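Local coordinates for diguanylate cyclase/phosphodiesterase-domain containing protein (Thermotoga maritima MSB8, PDB 6KHU), which is a putative diguanylate cyclase, with a domain related to the GGDEF enzymes that make the second messenger cyclic di-GMP from GTP, at residues M49-G52 and K53-E57. Residues are numbered along the deposited sequence; the frame is centred on the assembly and turned at random.
Sequences MKIG and KILKE. With ZN (zinc ion), chain C.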
# COMPACT_ATOMS: atom_id res chain seq x y z
N MSE A 49 -2.11 -13.45 4.60
CA MSE A 49 -3.54 -13.20 4.62
C MSE A 49 -3.89 -12.17 5.71
O MSE A 49 -4.89 -11.47 5.61
CB MSE A 49 -4.32 -14.51 4.81
CG MSE A 49 -4.56 -15.28 3.48
SE MSE A 49 -5.16 -17.21 3.74
CE MSE A 49 -3.79 -17.81 5.00
N LYS A 50 -3.02 -12.05 6.73
CA LYS A 50 -3.27 -11.13 7.83
C LYS A 50 -2.94 -9.68 7.46
O LYS A 50 -3.73 -8.77 7.72
CB LYS A 50 -2.48 -11.54 9.07
CG LYS A 50 -3.07 -12.71 9.82
CD LYS A 50 -2.24 -13.09 11.04
CE LYS A 50 -2.55 -14.52 11.49
NZ LYS A 50 -1.94 -14.85 12.82
N ILE A 51 -1.76 -9.46 6.87
CA ILE A 51 -1.44 -8.11 6.43
C ILE A 51 -2.33 -7.71 5.26
O ILE A 51 -2.70 -6.54 5.13
CB ILE A 51 0.06 -8.01 6.11
CG1 ILE A 51 0.84 -8.06 7.43
CG2 ILE A 51 0.40 -6.74 5.35
CD1 ILE A 51 2.16 -8.73 7.32
N GLY A 52 -2.72 -8.67 4.42
CA GLY A 52 -3.67 -8.38 3.36
C GLY A 52 -4.97 -7.81 3.90
O GLY A 52 -5.46 -6.77 3.43
N LYS A 53 -5.54 -8.47 4.91
CA LYS A 53 -6.77 -7.97 5.53
C LYS A 53 -6.55 -6.60 6.15
O LYS A 53 -7.44 -5.74 6.09
CB LYS A 53 -7.25 -8.96 6.58
CG LYS A 53 -8.29 -9.97 6.08
CD LYS A 53 -8.20 -11.26 6.89
CE LYS A 53 -9.56 -11.81 7.19
NZ LYS A 53 -9.63 -12.25 8.61
N ILE A 54 -5.39 -6.39 6.77
CA ILE A 54 -5.11 -5.11 7.44
C ILE A 54 -5.12 -3.97 6.43
O ILE A 54 -5.72 -2.91 6.66
CB ILE A 54 -3.77 -5.18 8.19
CG1 ILE A 54 -3.89 -6.04 9.46
CG2 ILE A 54 -3.25 -3.78 8.50
CD1 ILE A 54 -2.53 -6.37 10.08
N LEU A 55 -4.46 -4.18 5.29
CA LEU A 55 -4.44 -3.14 4.25
C LEU A 55 -5.81 -2.96 3.62
O LEU A 55 -6.19 -1.84 3.26
CB LEU A 55 -3.41 -3.49 3.18
CG LEU A 55 -1.98 -3.46 3.70
CD1 LEU A 55 -1.06 -4.03 2.66
CD2 LEU A 55 -1.57 -2.06 4.10
N LYS A 56 -6.57 -4.05 3.47
CA LYS A 56 -7.95 -3.93 3.01
C LYS A 56 -8.76 -3.02 3.92
O LYS A 56 -9.67 -2.32 3.46
CB LYS A 56 -8.62 -5.30 2.93
CG LYS A 56 -8.41 -6.05 1.62
CD LYS A 56 -8.79 -5.18 0.41
CE LYS A 56 -10.27 -4.84 0.36
NZ LYS A 56 -10.73 -4.56 -1.04
N GLU A 57 -8.44 -3.02 5.22
CA GLU A 57 -9.15 -2.17 6.17
C GLU A 57 -8.96 -0.69 5.86
O GLU A 57 -9.83 0.12 6.18
CB GLU A 57 -8.69 -2.47 7.59
CG GLU A 57 -9.66 -2.00 8.65
CD GLU A 57 -9.19 -2.30 10.05
OE1 GLU A 57 -9.49 -1.49 10.95
OE2 GLU A 57 -8.53 -3.35 10.26
ZN ZN C . -8.89 -2.24 12.73
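I51 and L55, one turn apart on the alpha-helix 41-57 of the GGDEF domain, lie side by side and point the same way, I51 CG2 meeting L55 CD1 at 4.1 Å. A chi1 of -72° sets I51 CG2 anti to the backbone N and beside the carbonyl carbon, on the side of L55. Successive i to i+4 backbone bonds hold the two in step. L55 N donates to I51 O at 2.9 Å and K56 N to G52 O over the same distance, while K53 N to M49 O is longer, 3.1 Å. I54 packs on the carbonyl of the preceding turn, its CG1 3.2 Å from K50 O. Outward from the helix, I51 and L55 rest on F74 of the central sheet, L55 also touching L76 and V66, while I54 lies against H96, I97 and I100 of helix 86-100. K56 bends at chi2 and chi3, and its NZ is hydrogen-bonded to the backbone oxygens of P2 and R5. A zinc ion is held between E57 and H96: E57, extended beyond CG, binds it through OE1 at 2.0 Å, H96 NE2 also binds it, and E57 OE2 lies 2.7 Å from the metal.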